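Local coordinates for protein phosphonopyruvate hydrolase (Variovorax sp., PDB 2HRW) that hydrolyses the carbon–phosphorus bond of 3-phosphonopyruvate to give pyruvate and phosphate, using a divalent cation such as cobalt, magnesium or manganese, at residues T2-L7 / R148-I153; D81-F86 / V108-T113; A154-L159 / I183-R188; K190-I195 / Y215-E220. All coordinates share one frame; numbering follows the deposited sequence.

Interaction 1: T2-L7 / R148-I153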
loop_
_atom_site.group_PDB
_atom_site.type_symbol
_atom_site.label_atom_id
_atom_site.label_comp_id
_atom_site.label_asym_id
_atom_site.label_seq_id
_atom_site.Cartn_x
_atom_site.Cartn_y
_atom_site.Cartn_z
ATOM N N THR A 2 20.915 -5.675 19.306
ATOM C CA THR A 2 19.849 -5.291 18.386
ATOM C C THR A 2 20.514 -5.259 17.001
ATOM O O THR A 2 21.751 -5.270 16.906
ATOM C CB THR A 2 19.288 -3.883 18.716
ATOM O OG1 THR A 2 20.290 -2.895 18.475
ATOM C CG2 THR A 2 18.873 -3.797 20.158
ATOM N N LYS A 3 19.724 -5.224 15.929
ATOM C CA LYS A 3 20.346 -5.196 14.610
ATOM C C LYS A 3 21.272 -3.994 14.452
ATOM O O LYS A 3 22.342 -4.123 13.846
ATOM C CB LYS A 3 19.291 -5.179 13.516
ATOM C CG LYS A 3 18.625 -6.509 13.311
ATOM C CD LYS A 3 17.419 -6.365 12.389
ATOM C CE LYS A 3 16.857 -7.731 12.042
ATOM N NZ LYS A 3 15.692 -7.603 11.152
ATOM N N ASN A 4 20.853 -2.838 14.991
ATOM C CA ASN A 4 21.630 -1.588 14.911
ATOM C C ASN A 4 22.962 -1.708 15.627
ATOM O O ASN A 4 23.967 -1.124 15.208
ATOM C CB ASN A 4 20.844 -0.408 15.498
ATOM C CG ASN A 4 19.581 -0.103 14.704
ATOM O OD1 ASN A 4 19.481 -0.458 13.531
ATOM N ND2 ASN A 4 18.620 0.566 15.331
ATOM N N GLN A 5 22.968 -2.474 16.709
ATOM C CA GLN A 5 24.198 -2.672 17.464
ATOM C C GLN A 5 25.083 -3.646 16.724
ATOM O O GLN A 5 26.301 -3.460 16.668
ATOM C CB GLN A 5 23.901 -3.210 18.861
ATOM C CG GLN A 5 22.948 -2.334 19.624
ATOM C CD GLN A 5 22.809 -2.780 21.042
ATOM O OE1 GLN A 5 22.497 -3.949 21.321
ATOM N NE2 GLN A 5 23.053 -1.856 21.965
ATOM N N ALA A 6 24.469 -4.683 16.155
ATOM C CA ALA A 6 25.234 -5.678 15.395
ATOM C C ALA A 6 26.026 -4.972 14.304
ATOM O O ALA A 6 27.222 -5.205 14.127
ATOM C CB ALA A 6 24.296 -6.701 14.783
ATOM N N LEU A 7 25.350 -4.082 13.595
ATOM C CA LEU A 7 25.954 -3.330 12.509
ATOM C C LEU A 7 27.049 -2.398 13.012
ATOM O O LEU A 7 28.188 -2.424 12.523
ATOM C CB LEU A 7 24.877 -2.501 11.794
ATOM C CG LEU A 7 25.399 -1.799 10.548
ATOM C CD1 LEU A 7 25.960 -2.861 9.638
ATOM C CD2 LEU A 7 24.295 -1.019 9.840
ATOM N N ARG A 148 20.670 6.139 18.312
ATOM C CA ARG A 148 22.002 6.586 17.865
ATOM C C ARG A 148 22.784 5.511 17.128
ATOM O O ARG A 148 23.782 5.822 16.486
ATOM C CB ARG A 148 22.880 7.076 19.036
ATOM C CG ARG A 148 22.239 7.027 20.429
ATOM C CD ARG A 148 21.602 8.371 20.840
ATOM N NE ARG A 148 20.630 8.852 19.855
ATOM C CZ ARG A 148 19.971 10.003 19.941
ATOM N NH1 ARG A 148 20.164 10.820 20.980
ATOM N NH2 ARG A 148 19.127 10.341 18.972
ATOM N N ASP A 149 22.356 4.254 17.234
ATOM C CA ASP A 149 23.058 3.176 16.564
ATOM C C ASP A 149 22.704 3.114 15.084
ATOM O O ASP A 149 23.498 2.656 14.278
ATOM C CB ASP A 149 22.750 1.834 17.211
ATOM C CG ASP A 149 23.335 1.705 18.608
ATOM O OD1 ASP A 149 24.411 2.297 18.877
ATOM O OD2 ASP A 149 22.721 0.988 19.437
ATOM N N PHE A 150 21.503 3.548 14.732
ATOM C CA PHE A 150 21.091 3.567 13.336
ATOM C C PHE A 150 22.239 4.217 12.586
ATOM O O PHE A 150 22.701 5.263 12.990
ATOM C CB PHE A 150 19.857 4.433 13.170
ATOM C CG PHE A 150 19.202 4.308 11.832
ATOM C CD1 PHE A 150 18.341 3.243 11.562
ATOM C CD2 PHE A 150 19.410 5.275 10.851
ATOM C CE1 PHE A 150 17.704 3.158 10.350
ATOM C CE2 PHE A 150 18.768 5.185 9.632
ATOM C CZ PHE A 150 17.912 4.126 9.379
ATOM N N VAL A 151 22.695 3.613 11.498
ATOM C CA VAL A 151 23.821 4.171 10.760
ATOM C C VAL A 151 23.412 5.009 9.567
ATOM O O VAL A 151 22.492 4.660 8.835
ATOM C CB VAL A 151 24.790 3.021 10.327
ATOM C CG1 VAL A 151 25.939 3.547 9.461
ATOM C CG2 VAL A 151 25.342 2.355 11.591
ATOM N N VAL A 152 24.085 6.134 9.375
ATOM C CA VAL A 152 23.760 6.980 8.243
ATOM C C VAL A 152 24.958 7.009 7.311
ATOM O O VAL A 152 26.034 7.453 7.670
ATOM C CB VAL A 152 23.413 8.433 8.648
ATOM C CG1 VAL A 152 23.097 9.226 7.402
ATOM C CG2 VAL A 152 22.208 8.467 9.558
ATOM N N ILE A 153 24.751 6.554 6.088
ATOM C CA ILE A 153 25.833 6.496 5.143
ATOM C C ILE A 153 25.683 7.497 4.009
ATOM O O ILE A 153 24.681 7.487 3.293
ATOM C CB ILE A 153 25.927 5.067 4.596
ATOM C CG1 ILE A 153 26.131 4.095 5.772
ATOM C CG2 ILE A 153 27.085 4.953 3.617
ATOM C CD1 ILE A 153 25.926 2.652 5.450
#
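At the N-terminal end of the beta barrel, the first turn of helix 3-13 lies against the loop that leads into strand 151-156, with Asn4 set on Asp149 and Leu7 on Val151. The nearest approach is between methylenes, Asn4 CB to Asp149 CB at 3.4 Å. From there the Asn4 side chain runs on past the start of Phe150, CG lying 4.1 Å from Phe150 N, while its amide nitrogen is bonded to Asp147 just upstream. Gln5 lies beside the carboxylate of Asp149: its CG is 3.3 Å from Asp149 OD2, and amide and carboxylate planes are turned 45° apart. No hydrogen bond joins the two segments here. Gln5 instead turns its OE1 back to Thr2 N (3.1 Å), and Thr2 OG1 accepts from Gln5 N (3.2 Å), a reciprocal pair that closes a capping box over the helix start. One turn deeper, Leu7 has CG anti to its own nitrogen (chi1 -174°), which carries CD2 across to Val151 CG2 at 3.9 Å, in a buried patch shared with Ala106 of the next strand. A helix ahead of the first strand, packed at the N-terminal end of the barrel, occurs in a number of TIM-barrel enzymes.

Interaction 2: D81-F86 / V108-T113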
loop_
_atom_site.group_PDB
_atom_site.type_symbol
_atom_site.label_atom_id
_atom_site.label_comp_id
_atom_site.label_asym_id
_atom_site.label_seq_id
_atom_site.Cartn_x
_atom_site.Cartn_y
_atom_site.Cartn_z
ATOM N N ASP A 81 18.539 1.596 0.659
ATOM C CA ASP A 81 18.930 2.548 -0.369
ATOM C C ASP A 81 17.783 3.567 -0.462
ATOM O O ASP A 81 16.698 3.221 -0.919
ATOM C CB ASP A 81 19.075 1.803 -1.696
ATOM C CG ASP A 81 19.340 2.719 -2.870
ATOM O OD1 ASP A 81 19.273 3.962 -2.708
ATOM O OD2 ASP A 81 19.608 2.177 -3.973
ATOM N N ILE A 82 17.997 4.808 -0.031
ATOM C CA ILE A 82 16.932 5.810 -0.099
ATOM C C ILE A 82 17.254 6.863 -1.148
ATOM O O ILE A 82 16.675 7.956 -1.138
ATOM C CB ILE A 82 16.710 6.553 1.252
ATOM C CG1 ILE A 82 17.995 7.253 1.676
ATOM C CG2 ILE A 82 16.269 5.580 2.334
ATOM C CD1 ILE A 82 17.856 8.060 2.927
ATOM N N ASP A 83 18.176 6.525 -2.044
ATOM C CA ASP A 83 18.601 7.417 -3.130
ATOM C C ASP A 83 19.071 8.796 -2.674
ATOM O O ASP A 83 20.088 8.912 -1.998
ATOM C CB ASP A 83 17.485 7.570 -4.172
ATOM C CG ASP A 83 17.412 6.386 -5.127
ATOM O OD1 ASP A 83 16.423 5.620 -5.068
ATOM O OD2 ASP A 83 18.354 6.213 -5.941
ATOM N N THR A 84 18.339 9.842 -3.033
ATOM C CA THR A 84 18.742 11.192 -2.660
ATOM C C THR A 84 17.849 11.790 -1.595
ATOM O O THR A 84 17.796 13.006 -1.434
ATOM C CB THR A 84 18.715 12.139 -3.862
ATOM O OG1 THR A 84 17.367 12.525 -4.133
ATOM C CG2 THR A 84 19.257 11.446 -5.093
ATOM N N GLY A 85 17.112 10.948 -0.886
ATOM C CA GLY A 85 16.281 11.471 0.175
ATOM C C GLY A 85 14.864 11.842 -0.193
ATOM O O GLY A 85 14.121 12.285 0.683
ATOM N N PHE A 86 14.495 11.688 -1.473
ATOM C CA PHE A 86 13.139 11.998 -1.946
ATOM C C PHE A 86 12.766 13.484 -1.879
ATOM O O PHE A 86 11.576 13.849 -1.867
ATOM C CB PHE A 86 12.128 11.172 -1.144
ATOM C CG PHE A 86 12.360 9.705 -1.258
ATOM C CD1 PHE A 86 12.237 9.069 -2.497
ATOM C CD2 PHE A 86 12.801 8.965 -0.159
ATOM C CE1 PHE A 86 12.556 7.726 -2.647
ATOM C CE2 PHE A 86 13.127 7.609 -0.301
ATOM C CZ PHE A 86 13.003 6.993 -1.550
ATOM N N VAL A 108 21.284 4.635 3.033
ATOM C CA VAL A 108 22.298 5.182 2.132
ATOM C C VAL A 108 21.656 6.284 1.281
ATOM O O VAL A 108 20.619 6.072 0.633
ATOM C CB VAL A 108 22.858 4.111 1.200
ATOM C CG1 VAL A 108 23.757 4.747 0.167
ATOM C CG2 VAL A 108 23.636 3.076 2.025
ATOM N N MET A 109 22.263 7.466 1.274
ATOM C CA MET A 109 21.708 8.584 0.521
ATOM C C MET A 109 22.828 9.189 -0.284
ATOM O O MET A 109 23.940 9.257 0.198
ATOM C CB MET A 109 21.129 9.589 1.503
ATOM C CG MET A 109 20.459 10.760 0.884
ATOM S SD MET A 109 19.692 11.706 2.205
ATOM C CE MET A 109 21.155 12.470 3.061
ATOM N N GLU A 110 22.544 9.619 -1.511
ATOM C CA GLU A 110 23.584 10.179 -2.385
ATOM C C GLU A 110 23.424 11.662 -2.640
ATOM O O GLU A 110 22.312 12.181 -2.593
ATOM C CB GLU A 110 23.602 9.419 -3.718
ATOM C CG GLU A 110 22.224 9.243 -4.344
ATOM C CD GLU A 110 22.180 8.116 -5.362
ATOM O OE1 GLU A 110 21.864 8.399 -6.534
ATOM O OE2 GLU A 110 22.463 6.950 -4.996
ATOM N N ASP A 111 24.534 12.338 -2.923
ATOM C CA ASP A 111 24.517 13.785 -3.166
ATOM C C ASP A 111 24.177 14.217 -4.588
ATOM O O ASP A 111 24.525 15.320 -5.000
ATOM C CB ASP A 111 25.847 14.418 -2.738
ATOM C CG ASP A 111 27.032 13.780 -3.398
ATOM O OD1 ASP A 111 26.885 12.684 -3.961
ATOM O OD2 ASP A 111 28.133 14.359 -3.354
ATOM N N LYS A 112 23.496 13.351 -5.332
ATOM C CA LYS A 112 23.089 13.674 -6.682
ATOM C C LYS A 112 21.820 14.497 -6.559
ATOM O O LYS A 112 21.096 14.385 -5.565
ATOM C CB LYS A 112 22.806 12.404 -7.490
ATOM C CG LYS A 112 24.055 11.771 -8.063
ATOM C CD LYS A 112 23.773 10.854 -9.261
ATOM C CE LYS A 112 23.208 9.511 -8.844
ATOM N NZ LYS A 112 23.430 8.496 -9.915
ATOM N N THR A 113 21.549 15.327 -7.563
ATOM C CA THR A 113 20.350 16.147 -7.545
ATOM C C THR A 113 19.126 15.358 -8.009
ATOM O O THR A 113 19.237 14.304 -8.634
ATOM C CB THR A 113 20.482 17.376 -8.459
ATOM O OG1 THR A 113 20.177 17.003 -9.804
ATOM C CG2 THR A 113 21.892 17.923 -8.391
HETATM O O HOH W 1 19.920 6.471 -7.916
HETATM O O HOH W 2 20.748 4.924 -5.149
#
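Glu110, at the end of strand 106-110, wraps round the carbonyl of Asp83 before its carboxylate reaches the metal-site side of the barrel. Its CB lies 3.9 Å from Asp83 O. With chi1 at 48°, CG is tucked between the backbone nitrogen and carbonyl carbon of Glu110 and comes to 3.2 Å from the same Asp83 O, with the methyl CG2 of Thr84 on it as well. Beyond CD, OE2 lies 2.7 Å from a water that bridges it to Asp83 OD2, and it also makes a long, weak ion pair with Arg155. The two carboxylates run side by side with their planes 77° apart, two like charges close together, a repulsion the bridging water probably eases. This cluster stands at the C-terminal mouth of a TIM barrel, where Asp81, a magnesium ligand, ends its strand. Asp81 OD1 accepts from Asp83 N (2.9 Å), an Asx turn at the point where the chain leaves the strand. With an alanine in place of Glu110, the water at Asp83 OD2 would probably lose its second carboxylate, and the Asp83 carbonyl the methylene that lies against it. The backbones are tied by Ile82 N to Val108 O (3.0 Å) and Glu110 N to Asp83 O (2.6 Å). On the side toward helix 89-102, Ile82 CD1 meets Met109 CB at 3.9 Å, and Met109 SD lies 4.0 Å from Gly85 CA, where a CB would be tight against the sulfur and, at these backbone angles, jammed against the preceding carbonyl oxygen.

Interaction 3: A154-L159 / I183-R188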
loop_
_atom_site.group_PDB
_atom_site.type_symbol
_atom_site.label_atom_id
_atom_site.label_comp_id
_atom_site.label_asym_id
_atom_site.label_seq_id
_atom_site.Cartn_x
_atom_site.Cartn_y
_atom_site.Cartn_z
ATOM N N ALA A 154 26.674 8.377 3.871
ATOM C CA ALA A 154 26.677 9.368 2.802
ATOM C C ALA A 154 27.344 8.760 1.576
ATOM O O ALA A 154 28.378 8.099 1.663
ATOM C CB ALA A 154 27.426 10.606 3.243
ATOM N N ARG A 155 26.741 8.994 0.419
ATOM C CA ARG A 155 27.255 8.457 -0.821
ATOM C C ARG A 155 27.732 9.525 -1.777
ATOM O O ARG A 155 26.938 10.277 -2.347
ATOM C CB ARG A 155 26.189 7.623 -1.489
ATOM C CG ARG A 155 26.608 7.096 -2.824
ATOM C CD ARG A 155 25.571 6.137 -3.343
ATOM N NE ARG A 155 26.065 5.458 -4.525
ATOM C CZ ARG A 155 25.399 4.514 -5.170
ATOM N NH1 ARG A 155 24.198 4.142 -4.741
ATOM N NH2 ARG A 155 25.944 3.941 -6.242
ATOM N N VAL A 156 29.042 9.565 -1.965
ATOM C CA VAL A 156 29.680 10.553 -2.818
ATOM C C VAL A 156 29.721 10.082 -4.273
ATOM O O VAL A 156 30.359 9.079 -4.611
ATOM C CB VAL A 156 31.103 10.861 -2.272
ATOM C CG1 VAL A 156 31.826 11.840 -3.171
ATOM C CG2 VAL A 156 30.994 11.424 -0.843
ATOM N N GLU A 157 29.026 10.823 -5.131
ATOM C CA GLU A 157 28.941 10.499 -6.545
ATOM C C GLU A 157 29.838 11.350 -7.423
ATOM O O GLU A 157 29.692 11.320 -8.650
ATOM C CB GLU A 157 27.495 10.656 -7.024
ATOM C CG GLU A 157 26.551 9.569 -6.524
ATOM C CD GLU A 157 26.747 8.264 -7.251
ATOM O OE1 GLU A 157 26.360 8.176 -8.427
ATOM O OE2 GLU A 157 27.300 7.328 -6.648
ATOM N N ALA A 158 30.758 12.089 -6.804
ATOM C CA ALA A 158 31.681 12.969 -7.518
ATOM C C ALA A 158 32.544 12.280 -8.595
ATOM O O ALA A 158 32.751 12.836 -9.680
ATOM C CB ALA A 158 32.571 13.711 -6.519
ATOM N N LEU A 159 33.057 11.087 -8.318
ATOM C CA LEU A 159 33.862 10.401 -9.321
ATOM C C LEU A 159 32.998 10.156 -10.555
ATOM O O LEU A 159 33.399 10.474 -11.673
ATOM C CB LEU A 159 34.407 9.080 -8.777
ATOM C CG LEU A 159 35.342 9.220 -7.570
ATOM C CD1 LEU A 159 35.917 7.872 -7.204
ATOM C CD2 LEU A 159 36.445 10.197 -7.886
ATOM N N ILE A 183 31.183 6.431 4.505
ATOM C CA ILE A 183 31.140 7.035 3.174
ATOM C C ILE A 183 31.190 5.990 2.077
ATOM O O ILE A 183 32.107 5.154 2.009
ATOM C CB ILE A 183 32.320 8.050 2.906
ATOM C CG1 ILE A 183 32.094 9.358 3.642
ATOM C CG2 ILE A 183 32.373 8.424 1.437
ATOM C CD1 ILE A 183 32.002 9.203 5.070
ATOM N N LEU A 184 30.192 6.045 1.218
ATOM C CA LEU A 184 30.115 5.146 0.087
ATOM C C LEU A 184 30.699 6.001 -1.025
ATOM O O LEU A 184 30.244 7.124 -1.270
ATOM C CB LEU A 184 28.656 4.825 -0.216
ATOM C CG LEU A 184 28.190 3.871 -1.314
ATOM C CD1 LEU A 184 29.199 3.774 -2.455
ATOM C CD2 LEU A 184 27.965 2.531 -0.675
ATOM N N ILE A 185 31.739 5.495 -1.667
ATOM C CA ILE A 185 32.351 6.220 -2.764
ATOM C C ILE A 185 32.227 5.284 -3.968
ATOM O O ILE A 185 32.614 4.130 -3.919
ATOM C CB ILE A 185 33.821 6.586 -2.430
ATOM C CG1 ILE A 185 34.530 7.112 -3.675
ATOM C CG2 ILE A 185 34.529 5.400 -1.855
ATOM C CD1 ILE A 185 33.881 8.333 -4.294
ATOM N N HIS A 186 31.656 5.790 -5.044
ATOM C CA HIS A 186 31.435 4.966 -6.205
ATOM C C HIS A 186 32.318 5.350 -7.382
ATOM O O HIS A 186 32.717 6.501 -7.499
ATOM C CB HIS A 186 29.951 5.079 -6.562
ATOM C CG HIS A 186 29.442 3.962 -7.415
ATOM N ND1 HIS A 186 29.945 2.679 -7.340
ATOM C CD2 HIS A 186 28.455 3.929 -8.345
ATOM C CE1 HIS A 186 29.294 1.905 -8.190
ATOM N NE2 HIS A 186 28.384 2.638 -8.810
ATOM N N SER A 187 32.633 4.380 -8.242
ATOM C CA SER A 187 33.459 4.626 -9.433
ATOM C C SER A 187 32.919 3.951 -10.705
ATOM O O SER A 187 32.339 2.864 -10.637
ATOM C CB SER A 187 34.901 4.164 -9.199
ATOM O OG SER A 187 35.624 4.162 -10.418
ATOM N N ARG A 188 33.122 4.606 -11.856
ATOM C CA ARG A 188 32.673 4.098 -13.168
ATOM C C ARG A 188 33.684 3.145 -13.813
ATOM O O ARG A 188 33.355 1.997 -14.115
ATOM C CB ARG A 188 32.415 5.253 -14.149
ATOM C CG ARG A 188 30.945 5.676 -14.317
ATOM C CD ARG A 188 30.773 6.684 -15.473
ATOM N NE ARG A 188 29.506 7.408 -15.392
ATOM C CZ ARG A 188 28.312 6.824 -15.334
ATOM N NH1 ARG A 188 28.219 5.501 -15.353
ATOM N NH2 ARG A 188 27.209 7.562 -15.244
HETATM O O HOH W 3 31.638 8.956 -7.062
#
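Arg155 and His186, both substrate-binding residues, lie alongside each other and point the same way, but with their flat groups turned 73° apart. The guanidinium therefore presents an edge to the imidazole: NH2 stands over one face of the His186 ring, 3.3 Å from CD2. A fully extended chain, CG anti to the backbone nitrogen (chi1 176°), carries the Arg155 head out past Leu184, whose CG packs on Arg155 CG at 3.9 Å. Glu157, bent at chi2, brings OE2 to Arg155 NE (3.1 Å), a salt bridge whose hydrogen bond is weak. The same oxygen lies at the edge of the imidazole, carboxylate and ring being nearly coplanar. An alanine in place of Arg155 is likely to leave Glu157 OE2 without its charged mate and the face of His186 without its covering. Away from this polar side, Leu159 crosses Ile185 at about a right angle, CD1 to CD1 at 3.6 Å, and Val156 CG2 rests on Ile183 CG2. The parallel strands are joined by Leu184 N to Ala154 O and Val156 N to Leu184 O, both 2.8 Å. A water continues the link, donating to Val156 O and His186 O. Neighbouring parallel strands with substrate-binding side chains at their C-terminal ends are the hallmark of a TIM-barrel active site.

Interaction 4: K190-I195 / Y215-E220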
loop_
_atom_site.group_PDB
_atom_site.type_symbol
_atom_site.label_atom_id
_atom_site.label_comp_id
_atom_site.label_asym_id
_atom_site.label_seq_id
_atom_site.Cartn_x
_atom_site.Cartn_y
_atom_site.Cartn_z
ATOM N N LYS A 190 36.218 0.687 -15.644
ATOM C CA LYS A 190 36.049 -0.761 -15.637
ATOM C C LYS A 190 37.171 -1.395 -14.815
ATOM O O LYS A 190 37.122 -2.591 -14.511
ATOM C CB LYS A 190 36.029 -1.337 -17.055
ATOM C CG LYS A 190 34.843 -2.274 -17.305
ATOM C CD LYS A 190 34.714 -3.359 -16.225
ATOM C CE LYS A 190 35.867 -4.375 -16.270
ATOM N NZ LYS A 190 35.844 -5.369 -15.144
ATOM N N THR A 191 38.173 -0.581 -14.451
ATOM C CA THR A 191 39.301 -1.023 -13.616
ATOM C C THR A 191 39.199 -0.336 -12.257
ATOM O O THR A 191 38.848 0.848 -12.175
ATOM C CB THR A 191 40.634 -0.618 -14.200
ATOM O OG1 THR A 191 40.865 0.769 -13.930
ATOM C CG2 THR A 191 40.634 -0.831 -15.681
ATOM N N PRO A 192 39.517 -1.062 -11.173
ATOM C CA PRO A 192 39.444 -0.483 -9.840
ATOM C C PRO A 192 40.618 0.428 -9.520
ATOM O O PRO A 192 41.081 0.437 -8.390
ATOM C CB PRO A 192 39.416 -1.710 -8.944
ATOM C CG PRO A 192 40.330 -2.618 -9.645
ATOM C CD PRO A 192 39.902 -2.479 -11.088
ATOM N N ASP A 193 41.100 1.182 -10.514
ATOM C CA ASP A 193 42.220 2.102 -10.310
ATOM C C ASP A 193 41.728 3.356 -9.613
ATOM O O ASP A 193 42.332 3.832 -8.652
ATOM C CB ASP A 193 42.855 2.507 -11.646
ATOM C CG ASP A 193 43.695 1.398 -12.265
ATOM O OD1 ASP A 193 44.364 1.661 -13.294
ATOM O OD2 ASP A 193 43.691 0.265 -11.731
ATOM N N GLU A 194 40.622 3.890 -10.111
ATOM C CA GLU A 194 40.044 5.098 -9.547
ATOM C C GLU A 194 39.668 4.908 -8.079
ATOM O O GLU A 194 40.053 5.690 -7.213
ATOM C CB GLU A 194 38.824 5.495 -10.368
ATOM C CG GLU A 194 38.259 6.834 -9.982
ATOM C CD GLU A 194 37.327 7.400 -11.039
ATOM O OE1 GLU A 194 36.236 6.816 -11.262
ATOM O OE2 GLU A 194 37.697 8.435 -11.645
ATOM N N ILE A 195 38.925 3.849 -7.807
ATOM C CA ILE A 195 38.501 3.536 -6.457
ATOM C C ILE A 195 39.683 3.418 -5.500
ATOM O O ILE A 195 39.681 4.053 -4.443
ATOM C CB ILE A 195 37.686 2.215 -6.434
ATOM C CG1 ILE A 195 36.249 2.490 -6.858
ATOM C CG2 ILE A 195 37.672 1.611 -5.037
ATOM C CD1 ILE A 195 35.475 3.358 -5.864
ATOM N N TYR A 215 34.026 -3.631 -11.166
ATOM C CA TYR A 215 35.367 -4.205 -11.154
ATOM C C TYR A 215 35.346 -5.476 -10.314
ATOM O O TYR A 215 35.808 -5.518 -9.175
ATOM C CB TYR A 215 36.390 -3.187 -10.625
ATOM C CG TYR A 215 35.768 -1.942 -10.073
ATOM C CD1 TYR A 215 35.131 -1.967 -8.835
ATOM C CD2 TYR A 215 35.753 -0.748 -10.808
ATOM C CE1 TYR A 215 34.482 -0.848 -8.326
ATOM C CE2 TYR A 215 35.101 0.393 -10.314
ATOM C CZ TYR A 215 34.457 0.329 -9.059
ATOM O OH TYR A 215 33.742 1.406 -8.527
ATOM N N PRO A 216 34.786 -6.544 -10.889
ATOM C CA PRO A 216 34.669 -7.849 -10.243
ATOM C C PRO A 216 35.992 -8.584 -10.039
ATOM O O PRO A 216 36.001 -9.750 -9.646
ATOM C CB PRO A 216 33.713 -8.604 -11.171
ATOM C CG PRO A 216 34.026 -8.028 -12.505
ATOM C CD PRO A 216 34.131 -6.557 -12.209
ATOM N N GLN A 217 37.109 -7.921 -10.310
ATOM C CA GLN A 217 38.398 -8.581 -10.137
ATOM C C GLN A 217 38.896 -8.313 -8.726
ATOM O O GLN A 217 39.812 -8.975 -8.223
ATOM C CB GLN A 217 39.395 -8.076 -11.180
ATOM C CG GLN A 217 39.505 -6.565 -11.284
ATOM C CD GLN A 217 38.655 -5.955 -12.401
ATOM O OE1 GLN A 217 38.780 -4.768 -12.689
ATOM N NE2 GLN A 217 37.796 -6.759 -13.032
ATOM N N LEU A 218 38.238 -7.346 -8.094
ATOM C CA LEU A 218 38.543 -6.922 -6.731
ATOM C C LEU A 218 37.802 -7.840 -5.744
ATOM O O LEU A 218 36.604 -7.661 -5.511
ATOM C CB LEU A 218 38.096 -5.459 -6.541
ATOM C CG LEU A 218 38.901 -4.564 -5.592
ATOM C CD1 LEU A 218 38.123 -3.293 -5.250
ATOM C CD2 LEU A 218 39.185 -5.325 -4.327
ATOM N N THR A 219 38.523 -8.802 -5.168
ATOM C CA THR A 219 37.947 -9.765 -4.228
ATOM C C THR A 219 37.785 -9.211 -2.802
ATOM O O THR A 219 38.239 -8.099 -2.500
ATOM C CB THR A 219 38.810 -11.074 -4.153
ATOM O OG1 THR A 219 40.014 -10.828 -3.415
ATOM C CG2 THR A 219 39.187 -11.545 -5.558
ATOM N N GLU A 220 37.125 -9.980 -1.937
ATOM C CA GLU A 220 36.936 -9.552 -0.559
ATOM C C GLU A 220 38.315 -9.501 0.099
ATOM O O GLU A 220 38.542 -8.695 0.992
ATOM C CB GLU A 220 36.001 -10.514 0.198
ATOM C CG GLU A 220 34.527 -10.477 -0.272
ATOM C CD GLU A 220 33.564 -11.323 0.578
ATOM O OE1 GLU A 220 32.341 -11.338 0.272
ATOM O OE2 GLU A 220 34.012 -11.974 1.550
#
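The chain at Thr191 runs within 5.6 Å, CA to CA, of Tyr215, which opens a type I beta turn ending at Leu218, while Pro192 sits at the N-cap of helix 193-201. The loop and helix start of 190-195 and the loop 215-220 lie above the C-terminal ends of strands 182-185 and 208-210, the catalytic side of this TIM barrel. Tyr215 is the centre of the contact. Pro192 and Tyr215 run antiparallel alongside one another, so that Pro192 CD lies 3.6 Å from Tyr215 CB and Pro192 CB 3.8 Å from Tyr215 CG. Leu218 meets the CB end of the proline ring, CD1 4.2 Å from Pro192 CB. Lys190 bends at chi2 and chi3 and reaches over Pro216, its NZ 3.6 Å from Pro216 CD, and the ammonium group is held by the carbonyl of Ala214. Beyond this turn, Pro216 packs on Ile259 of the second subunit. Deeper in, the Tyr215 ring runs past the helix start toward the substrate-binding His186; its OH probably bonds Ser187 O and has a weak bond with Ser187 N. The Ile195 side chain runs roughly perpendicular to that of Tyr215, its CG1 standing 3.6 Å from Tyr215 CZ.

Interactions 1, 2 and 3 share the closed eight-stranded barrel: strands 106-110, 151-156 and 182-185 are consecutive neighbours in it. Interactions 1 and 3 use opposite ends of strand 151-156, their centres about 21 Å apart, the first at its start and the third at its C-terminal end. Interaction 2 falls within the span of chain that interaction 1 closes; interactions 3 and 4 then follow in series. Interactions 2 and 3, centres about 11 Å apart, meet through Met109 O and Arg155 N, placing the magnesium ligand and the substrate-binding Arg155 on adjoining parts of the barrel mouth. Interaction 4, its centre about 14 Å from that of interaction 3, joins it through Ser187, which probably bonds both Glu194 and Tyr215; its 215-220 side also touches the second subunit.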